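Local coordinates for protein dephospho-CoA kinase (Legionella pneumophila subsp. pneumophila, PDB 4TTR) that probably phosphorylates the 3'-hydroxyl of dephospho-coenzyme A at the expense of ATP, the fifth and last step of coenzyme A biosynthesis from pantothenate, at residues Lys108-Glu111 / Glu112-Val116; Leu96-Glu99 / Ser100-Pro104. All blocks are in the same frame, centred on the assembly; numbering follows the deposited sequence.

Contact 1. Residues Lys108-Glu111 / Glu112-Val116; sequences KKIE and EQLIV
The carboxylate of Glu112 lies alongside the aliphatic arm of Lys109, its OE1 4.0 Å from Lys109 CD, both side chains leaving the helix on the same side. The charged ends do not meet: Lys109 NZ stays 4.8 Å from Glu112 OE2, so the attraction is probably electrostatic at long reach, the touch itself being made by a methylene of Lys109 and a carboxylate oxygen of Glu112. The carboxylate of Glu111 turns instead to Arg107, one turn back, with which OE2 forms a salt bridge. Gln113 CG passes 3.5 Å from Lys109 O. On the buried side Ile110 and Leu114 run side by side, Ile110 CG2 resting 4.0 Å from Leu114 CD1. In Leu114, CG stands anti to the carbonyl carbon (chi1 -75°), which lays the branch back over the preceding turn and brings it against Ile110 O. Branched apolar residues suit this stripe, because Ile44 of strand 42-45 packs on both; the stems of Lys109 and Gln113 pack on Ile49, while the long polar chains of Lys108 and Glu112 suit the exposed side. Underneath runs regular alpha-helical bonding: Leu114 N gives to Ile110 O at 2.9 Å, and Ile115 N gives to Glu111 O at 3.0 Å. The pattern then fades, since Val116 leaves helical backbone angles and its N reaches Glu112 O only weakly, at 3.5 Å. This is the C-terminal end of an amphipathic helix, 92-115, that flanks the edge strand 42-45 and leads on to its neighbour 122-125, part of a helical excursion joining two adjacent parallel strands of the P-loop kinase fold.

Contact 2. Residues Leu96-Glu99 / Ser100-Pro104; sequences LWLE and SLLHP
Leu96 O is gripped twice by Ser100, from its backbone N at 2.9 Å and from its hydroxyl OG at 2.8 Å, the two donors coming to opposite faces of the carbonyl plane. Successive alpha-helical bonds follow, including His103 N to Glu99 O at 3.0 Å. The next step is missing: Pro104 has no N-H to give to the preceding turn, and the helix kinks there. Serine is well fitted to its place, for with OG beside the backbone N (chi1 -60°) the short side chain folds back onto the preceding turn and donates within its own helix. This part of helix 92-115 belongs to the helical region beside the parallel sheet, where it packs against helices 59-68 and 81-90; in the CoaE family such a region probably serves the coenzyme substrate. Leucines supply that packing. Leu98 and Leu102 cross obliquely, CD1 against CD1 at 3.8 Å, with Ile84 and Ile88 also touching Leu98 and Cys60 touching Leu102. Next to them Leu101 CD2 meets Trp97 at CH2, 3.8 Å away, while the indole also stacks on His67 of helix 59-68. A polar pair occupies a different side. Glu99, bent at chi2 (-80°), brings its carboxylate alongside the imidazole of His103, the two planes 32° apart, and OE2 lies 3.7 Å from His103 CB. A water bridges them, donating to Glu99 OE2 at 3.1 Å and lying in the ring plane 2.9 Å from His103 ND1. His134 completes the cluster, hydrogen-bonding Glu99 OE2 through its ND1 and stacking its ring on that of His103.

Overall arrangement
Both contacts belong to helix 92-115 and follow each other in series, their centres about 18 Å apart. Contact 2 comes first, where the helix packs among helices 59-68 and 81-90; contact 1 comes last, where it leans on strand 42-45 before the chain enters strand 122-125. A single helix, kinked at Pro104, where contact 2 ends, thus ties the helical region to the edge of the nucleotide-binding sheet. Neither contact reaches the P-loop, residues Ala26 to Thr31, where 1,3-butanediol is bound. A phosphate ion, probably from the crystallisation liquor, sits about 4 Å from the side chain of Leu102 in contact 2.

Contact 1. Residues Lys108-Glu111 / Glu112-Val116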
# COMPACT_ATOMS: atom_id res chain seq x y z
N LYS A 108 -15.46 -4.71 1.76
CA LYS A 108 -16.62 -4.94 0.91
C LYS A 108 -16.33 -4.56 -0.54
O LYS A 108 -16.79 -5.23 -1.46
CB LYS A 108 -17.83 -4.16 1.43
CG LYS A 108 -18.73 -4.97 2.34
CD LYS A 108 -19.93 -4.14 2.78
CE LYS A 108 -19.63 -3.35 4.03
NZ LYS A 108 -20.39 -2.06 4.08
N LYS A 109 -15.57 -3.48 -0.72
CA LYS A 109 -15.20 -3.03 -2.06
C LYS A 109 -14.20 -3.99 -2.70
O LYS A 109 -14.29 -4.28 -3.89
CB LYS A 109 -14.62 -1.62 -2.01
CG LYS A 109 -15.36 -0.60 -2.86
CD LYS A 109 -16.84 -0.53 -2.48
CE LYS A 109 -17.30 0.90 -2.29
NZ LYS A 109 -18.76 1.00 -1.98
N ILE A 110 -13.25 -4.48 -1.90
CA ILE A 110 -12.27 -5.44 -2.39
C ILE A 110 -12.98 -6.69 -2.89
O ILE A 110 -12.68 -7.20 -3.97
CB ILE A 110 -11.24 -5.81 -1.29
CG1 ILE A 110 -10.33 -4.62 -1.00
CG2 ILE A 110 -10.39 -7.01 -1.71
CD1 ILE A 110 -9.40 -4.81 0.19
N GLU A 111 -13.94 -7.17 -2.11
CA GLU A 111 -14.67 -8.38 -2.46
C GLU A 111 -15.46 -8.22 -3.76
O GLU A 111 -15.55 -9.16 -4.55
CB GLU A 111 -15.59 -8.78 -1.31
CG GLU A 111 -14.92 -9.72 -0.32
CD GLU A 111 -15.54 -9.70 1.07
OE1 GLU A 111 -16.44 -8.87 1.32
OE2 GLU A 111 -15.11 -10.51 1.91
N GLU A 112 -16.02 -7.04 -3.99
CA GLU A 112 -16.72 -6.76 -5.25
C GLU A 112 -15.78 -6.90 -6.43
O GLU A 112 -16.14 -7.50 -7.45
CB GLU A 112 -17.32 -5.35 -5.24
CG GLU A 112 -18.59 -5.21 -4.42
CD GLU A 112 -19.04 -3.77 -4.27
OE1 GLU A 112 -18.69 -2.93 -5.14
OE2 GLU A 112 -19.74 -3.47 -3.29
N GLN A 113 -14.58 -6.35 -6.30
CA GLN A 113 -13.61 -6.38 -7.39
C GLN A 113 -13.04 -7.78 -7.59
O GLN A 113 -12.68 -8.15 -8.70
CB GLN A 113 -12.49 -5.39 -7.12
CG GLN A 113 -12.97 -3.95 -7.08
CD GLN A 113 -11.83 -2.94 -7.09
OE1 GLN A 113 -10.79 -3.17 -7.70
NE2 GLN A 113 -12.04 -1.82 -6.41
N LEU A 114 -12.96 -8.56 -6.52
CA LEU A 114 -12.51 -9.94 -6.62
C LEU A 114 -13.52 -10.81 -7.35
O LEU A 114 -13.14 -11.70 -8.12
CB LEU A 114 -12.24 -10.54 -5.24
CG LEU A 114 -10.97 -10.09 -4.51
CD1 LEU A 114 -10.93 -10.72 -3.13
CD2 LEU A 114 -9.72 -10.44 -5.29
N ILE A 115 -14.81 -10.57 -7.12
CA ILE A 115 -15.86 -11.36 -7.75
C ILE A 115 -15.79 -11.22 -9.27
O ILE A 115 -16.10 -12.16 -10.00
CB ILE A 115 -17.26 -10.95 -7.24
CG1 ILE A 115 -17.45 -11.46 -5.81
CG2 ILE A 115 -18.36 -11.51 -8.12
CD1 ILE A 115 -18.60 -10.81 -5.07
N VAL A 116 -15.39 -10.04 -9.73
CA VAL A 116 -15.32 -9.77 -11.16
C VAL A 116 -13.87 -9.75 -11.67
O VAL A 116 -13.58 -9.16 -12.71
CB VAL A 116 -16.01 -8.43 -11.51
CG1 VAL A 116 -17.49 -8.49 -11.11
CG2 VAL A 116 -15.32 -7.26 -10.82

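Contact 2. Residues Leu96-Glu99 / Ser100-Pro104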
# COMPACT_ATOMS: atom_id res chain seq x y z
N LEU A 96 -4.42 2.74 14.20
CA LEU A 96 -5.28 1.60 14.44
C LEU A 96 -6.75 2.00 14.43
O LEU A 96 -7.59 1.27 13.91
CB LEU A 96 -4.92 0.93 15.77
CG LEU A 96 -3.62 0.11 15.72
CD1 LEU A 96 -3.14 -0.23 17.12
CD2 LEU A 96 -3.82 -1.17 14.91
N TRP A 97 -7.05 3.17 15.00
CA TRP A 97 -8.42 3.67 15.01
C TRP A 97 -8.91 3.83 13.58
O TRP A 97 -10.00 3.38 13.23
CB TRP A 97 -8.52 5.00 15.76
CG TRP A 97 -9.92 5.56 15.75
CD1 TRP A 97 -10.90 5.33 16.67
CD2 TRP A 97 -10.49 6.42 14.76
NE1 TRP A 97 -12.05 6.00 16.31
CE2 TRP A 97 -11.82 6.68 15.15
CE3 TRP A 97 -10.00 7.01 13.59
CZ2 TRP A 97 -12.67 7.50 14.40
CZ3 TRP A 97 -10.85 7.82 12.85
CH2 TRP A 97 -12.16 8.06 13.26
N LEU A 98 -8.09 4.47 12.74
CA LEU A 98 -8.47 4.75 11.37
C LEU A 98 -8.58 3.47 10.55
O LEU A 98 -9.45 3.35 9.69
CB LEU A 98 -7.46 5.70 10.72
CG LEU A 98 -7.80 6.16 9.30
CD1 LEU A 98 -9.15 6.85 9.25
CD2 LEU A 98 -6.71 7.08 8.76
N GLU A 99 -7.70 2.51 10.82
CA GLU A 99 -7.72 1.25 10.11
C GLU A 99 -8.97 0.46 10.50
O GLU A 99 -9.58 -0.20 9.66
CB GLU A 99 -6.45 0.45 10.39
CG GLU A 99 -6.19 -0.70 9.42
CD GLU A 99 -7.01 -1.94 9.72
OE1 GLU A 99 -7.32 -2.17 10.90
OE2 GLU A 99 -7.34 -2.69 8.77
N SER A 100 -9.36 0.54 11.77
CA SER A 100 -10.56 -0.14 12.24
C SER A 100 -11.81 0.48 11.63
O SER A 100 -12.77 -0.23 11.32
CB SER A 100 -10.66 -0.09 13.76
OG SER A 100 -9.54 -0.72 14.37
N LEU A 101 -11.80 1.80 11.46
CA LEU A 101 -12.94 2.51 10.90
C LEU A 101 -13.17 2.14 9.44
O LEU A 101 -14.30 1.90 9.02
CB LEU A 101 -12.74 4.03 11.01
CG LEU A 101 -13.81 4.91 10.36
CD1 LEU A 101 -15.08 4.94 11.20
CD2 LEU A 101 -13.29 6.31 10.12
N LEU A 102 -12.08 2.09 8.67
CA LEU A 102 -12.17 1.91 7.23
C LEU A 102 -12.21 0.45 6.79
O LEU A 102 -12.68 0.15 5.70
CB LEU A 102 -10.99 2.61 6.55
CG LEU A 102 -10.91 4.12 6.74
CD1 LEU A 102 -9.57 4.64 6.23
CD2 LEU A 102 -12.06 4.82 6.05
N HIS A 103 -11.72 -0.45 7.64
CA HIS A 103 -11.57 -1.85 7.26
C HIS A 103 -12.86 -2.50 6.75
O HIS A 103 -12.83 -3.17 5.72
CB HIS A 103 -11.02 -2.67 8.44
CG HIS A 103 -11.26 -4.14 8.30
ND1 HIS A 103 -10.74 -4.89 7.27
CD2 HIS A 103 -11.99 -5.00 9.06
CE1 HIS A 103 -11.12 -6.15 7.41
NE2 HIS A 103 -11.88 -6.24 8.48
N PRO A 104 -13.99 -2.31 7.46
CA PRO A 104 -15.24 -2.93 7.03
C PRO A 104 -15.70 -2.50 5.64
O PRO A 104 -16.12 -3.34 4.85
CB PRO A 104 -16.25 -2.47 8.09
CG PRO A 104 -15.43 -2.13 9.27
CD PRO A 104 -14.16 -1.57 8.72
O HOH W 1 -8.72 -3.25 6.01